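KLLA0E08119p (Kluyveromyces lactis, PDB 3VA7) probably makes urea-1-carboxylate from urea, hydrogencarbonate and ATP with a biotin cofactor, this chain being the urea carboxylase part of a longer protein. Local coordinates at residues E531-G536 with V584-Y589; V554-N559 with L577-V582. One frame throughout, in Å; residues are numbered along the deposited sequence.

Contact 1 (E531-G536 with V584-Y589)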
# COMPACT_ATOMS: atom_id res chain seq x y z
N GLU A 531 17.02 -3.54 1.71
CA GLU A 531 17.57 -2.95 2.90
C GLU A 531 17.29 -3.91 4.02
O GLU A 531 16.11 -4.25 4.29
CB GLU A 531 16.86 -1.63 3.22
CG GLU A 531 17.23 -1.06 4.57
CD GLU A 531 16.86 0.39 4.67
OE1 GLU A 531 15.87 0.71 5.38
OE2 GLU A 531 17.53 1.24 4.04
N ILE A 532 18.39 -4.37 4.65
CA ILE A 532 18.33 -5.16 5.87
C ILE A 532 18.57 -4.29 7.08
O ILE A 532 19.54 -3.58 7.14
CB ILE A 532 19.37 -6.30 5.83
CG1 ILE A 532 18.79 -7.46 5.03
CG2 ILE A 532 19.72 -6.85 7.23
CD1 ILE A 532 19.48 -7.75 3.76
N THR A 533 17.69 -4.40 8.06
CA THR A 533 17.83 -3.66 9.28
C THR A 533 17.98 -4.60 10.48
O THR A 533 17.07 -5.39 10.74
CB THR A 533 16.54 -2.81 9.55
OG1 THR A 533 16.07 -2.17 8.35
CG2 THR A 533 16.74 -1.83 10.76
N LEU A 534 19.05 -4.43 11.26
CA LEU A 534 19.34 -5.19 12.52
C LEU A 534 19.66 -6.70 12.38
O LEU A 534 20.63 -7.14 12.94
CB LEU A 534 18.34 -4.91 13.61
CG LEU A 534 18.44 -3.49 14.20
CD1 LEU A 534 17.29 -3.27 15.23
CD2 LEU A 534 19.79 -3.15 14.82
N ASN A 535 18.88 -7.47 11.63
CA ASN A 535 19.30 -8.81 11.18
C ASN A 535 18.55 -9.23 9.93
O ASN A 535 17.40 -8.83 9.74
CB ASN A 535 19.11 -9.87 12.28
CG ASN A 535 17.71 -9.90 12.82
OD1 ASN A 535 17.38 -9.17 13.77
ND2 ASN A 535 16.88 -10.77 12.24
N GLY A 536 19.19 -10.03 9.09
CA GLY A 536 18.68 -10.23 7.75
C GLY A 536 17.88 -11.49 7.57
O GLY A 536 17.64 -12.20 8.51
N VAL A 584 27.98 -4.04 13.57
CA VAL A 584 28.49 -2.69 13.60
C VAL A 584 27.59 -1.95 12.67
O VAL A 584 27.45 -2.36 11.54
CB VAL A 584 30.00 -2.58 13.12
CG1 VAL A 584 30.61 -1.25 13.58
CG2 VAL A 584 30.85 -3.79 13.60
N GLY A 585 26.98 -0.87 13.16
CA GLY A 585 25.96 -0.15 12.39
C GLY A 585 24.59 -0.78 12.56
O GLY A 585 24.44 -1.75 13.33
N CYS A 586 23.61 -0.28 11.80
CA CYS A 586 22.22 -0.74 11.87
C CYS A 586 21.78 -1.53 10.65
O CYS A 586 20.92 -2.42 10.79
CB CYS A 586 21.30 0.49 11.99
SG CYS A 586 19.54 0.20 12.44
N ARG A 587 22.33 -1.24 9.48
CA ARG A 587 21.68 -1.64 8.25
C ARG A 587 22.70 -2.13 7.26
O ARG A 587 23.84 -1.62 7.28
CB ARG A 587 20.89 -0.44 7.62
CG ARG A 587 19.42 -0.50 7.86
CD ARG A 587 18.59 0.69 7.46
NE ARG A 587 18.58 1.62 8.55
CZ ARG A 587 17.54 1.93 9.30
NH1 ARG A 587 16.35 1.40 9.10
NH2 ARG A 587 17.72 2.80 10.28
N ALA A 588 22.32 -3.09 6.40
CA ALA A 588 23.13 -3.54 5.26
C ALA A 588 22.23 -3.69 4.02
O ALA A 588 21.01 -3.55 4.14
CB ALA A 588 23.79 -4.87 5.57
N TYR A 589 22.82 -3.97 2.85
CA TYR A 589 22.08 -3.95 1.57
C TYR A 589 22.44 -5.09 0.75
O TYR A 589 23.61 -5.37 0.55
CB TYR A 589 22.32 -2.65 0.77
CG TYR A 589 21.77 -1.54 1.57
CD1 TYR A 589 22.54 -0.94 2.58
CD2 TYR A 589 20.41 -1.17 1.41
CE1 TYR A 589 21.95 0.06 3.40
CE2 TYR A 589 19.86 -0.17 2.20
CZ TYR A 589 20.60 0.41 3.21
OH TYR A 589 20.02 1.41 3.98

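Contact 2 (V554-N559 with L577-V582)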
# COMPACT_ATOMS: atom_id res chain seq x y z
N VAL A 554 27.90 -7.66 9.05
CA VAL A 554 26.96 -8.73 9.26
C VAL A 554 27.63 -9.98 8.75
O VAL A 554 28.17 -9.99 7.62
CB VAL A 554 25.75 -8.66 8.33
CG1 VAL A 554 24.48 -8.85 9.09
CG2 VAL A 554 25.77 -7.43 7.54
N SER A 555 27.54 -11.06 9.51
CA SER A 555 28.01 -12.32 8.96
C SER A 555 27.05 -12.82 7.87
O SER A 555 25.83 -12.78 8.03
CB SER A 555 28.24 -13.34 10.08
OG SER A 555 27.15 -14.21 10.25
N CYS A 556 27.61 -13.25 6.74
CA CYS A 556 26.82 -13.70 5.63
C CYS A 556 27.27 -15.05 5.11
O CYS A 556 28.43 -15.29 4.82
CB CYS A 556 26.80 -12.68 4.46
SG CYS A 556 26.59 -10.90 4.85
N THR A 557 26.27 -15.90 4.92
CA THR A 557 26.40 -17.30 4.64
C THR A 557 25.92 -17.62 3.24
O THR A 557 24.85 -17.18 2.85
CB THR A 557 25.43 -18.01 5.60
OG1 THR A 557 26.17 -18.41 6.75
CG2 THR A 557 24.62 -19.22 4.94
N LEU A 558 26.68 -18.40 2.49
CA LEU A 558 26.14 -19.10 1.33
C LEU A 558 26.36 -20.60 1.45
O LEU A 558 27.53 -21.10 1.44
CB LEU A 558 26.72 -18.58 0.02
CG LEU A 558 26.04 -19.18 -1.20
CD1 LEU A 558 24.67 -18.55 -1.29
CD2 LEU A 558 26.85 -18.97 -2.51
N ASN A 559 25.23 -21.31 1.54
CA ASN A 559 25.19 -22.74 1.86
C ASN A 559 26.17 -22.98 3.01
O ASN A 559 26.97 -23.93 2.99
CB ASN A 559 25.55 -23.59 0.63
CG ASN A 559 24.48 -23.54 -0.43
OD1 ASN A 559 23.30 -23.63 -0.13
ND2 ASN A 559 24.90 -23.42 -1.69
N LEU A 577 21.33 -18.23 0.74
CA LEU A 577 22.01 -17.03 1.24
C LEU A 577 21.37 -16.68 2.54
O LEU A 577 20.17 -16.74 2.67
CB LEU A 577 21.88 -15.86 0.25
CG LEU A 577 22.35 -14.44 0.63
CD1 LEU A 577 23.84 -14.36 0.92
CD2 LEU A 577 21.99 -13.44 -0.48
N SER A 578 22.17 -16.35 3.53
CA SER A 578 21.62 -15.96 4.81
C SER A 578 22.45 -14.83 5.41
O SER A 578 23.68 -14.93 5.49
CB SER A 578 21.56 -17.18 5.74
OG SER A 578 21.77 -16.82 7.10
N VAL A 579 21.80 -13.74 5.80
CA VAL A 579 22.52 -12.68 6.46
C VAL A 579 22.01 -12.43 7.86
O VAL A 579 20.84 -12.29 8.09
CB VAL A 579 22.79 -11.38 5.56
CG1 VAL A 579 22.13 -11.45 4.18
CG2 VAL A 579 22.54 -10.10 6.32
N GLY A 580 22.94 -12.44 8.81
CA GLY A 580 22.64 -12.56 10.21
C GLY A 580 22.48 -11.24 10.87
O GLY A 580 21.81 -10.40 10.35
N LYS A 581 23.12 -11.06 12.01
CA LYS A 581 22.90 -9.90 12.84
C LYS A 581 23.89 -8.84 12.41
O LYS A 581 25.00 -9.17 11.98
CB LYS A 581 23.12 -10.31 14.29
CG LYS A 581 22.70 -9.31 15.35
CD LYS A 581 22.83 -9.98 16.76
CE LYS A 581 22.43 -9.00 17.92
NZ LYS A 581 23.60 -8.16 18.39
N VAL A 582 23.48 -7.58 12.47
CA VAL A 582 24.38 -6.49 12.17
C VAL A 582 25.15 -6.11 13.46
O VAL A 582 24.57 -5.60 14.42
CB VAL A 582 23.64 -5.27 11.54
CG1 VAL A 582 24.63 -4.20 11.05
CG2 VAL A 582 22.72 -5.70 10.38

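Contact 1 (E531-G536 with V584-Y589)
E531 reaches from strand 531-533 between R587 and Y589 of the antiparallel strand. Its CG stands anti to the backbone N (chi1 171°) and the chain stays extended, which carries the carboxylate past the Y589 ring to its hydroxyl. CB lies 3.5 Å from Y589 CE2. CG touches both neighbours, and CD lies 3.3 Å from R587 CD. At the tip, OE2, at the ring edge, accepts a hydrogen bond from Y589 OH (2.5 Å), while OE1 makes a long salt bridge to R587 NH1 (3.8 Å) and a salt bridge to R699. With an alanine here, the Y589 hydroxyl would probably lose its acceptor, and R587 and R699 the carboxylate they share. T533 suits the same face: its CG2 methyl lies over one face of the guanidinium, 3.7 Å from R587 NH1, while OG1 bonds to the backbone O of N486. Behind them, I532 and A588 exchange N-H...O bonds (2.8 Å from I532 N to A588 O, 2.9 Å from A588 N to I532 O). One more, from L534 N to C586 O, follows as the strand ends. This is an antiparallel ladder in the carboxyltransferase domain, with a buried charged and aromatic cluster on one face of its sheet.

Contact 2 (V554-N559 with L577-V582)
C556 packs against V579 and T557 against S578, on opposite faces of two antiparallel strands. The backbone bonds come first. T557 and S578 form a hydrogen-bonded pair, with 2.8 Å from T557 N to S578 O and 2.9 Å from S578 N to T557 O. Further along, G580 N gives a third bond to S555 O (3.0 Å), meeting that carbonyl almost end-on at 171°. Weaker CA-H...O contacts fill in between; C556 CA, for instance, lies 3.4 Å from S578 O.

Apolar contacts gather on the face of V554, C556, L558, L577, V579 and V582. The CG1 methyl of V554 lies between two other valines, 3.6 Å from V579 CG2 and 3.8 Å from V582 CG2. The sulfur of C556, anti to its own carbonyl carbon (chi1 -44°), is turned to V579 CB at 3.9 Å. L558 reaches across with CD1 to the base of L577. Apolar residues suit this face, most of which is turned to a second sheet: C556 meets V549, V554 meets A588, and L577 meets I547 and L590.

Polar side chains take the other face, where T557 lays its CG2 methyl against S578 CB (3.8 Å). Small hydroxyl residues suit this partly exposed side. Beyond the strand, N559 uses its amide to hold D575 and the backbone of I576. Two antiparallel sheets thus close face to face on an apolar layer, packing consistent with a beta sandwich, this pair being part of one of its sheets within the carboxyltransferase domain.

Overall arrangement
The two contacts lie side by side in the carboxyltransferase domain, their centres 11 Å apart. Contact 1 joins strands 529-533 and 587-592 of one antiparallel sheet, whereas contact 2 joins 553-558 and 576-582 of a second one. Along the chain contact 2 is nested within the loop that contact 1 closes, and the chain turns a corner at 584-586 to pass from one sheet to the other. Probable backbone hydrogen bonds, L534 O to V582 N and G536 N to G580 O, tie residues 534-536 to strand 576-582, on the side away from 553-558. The R587 side chain is about 11 Å from the bound biotin group, so contact 1 lies near that pocket without lining it.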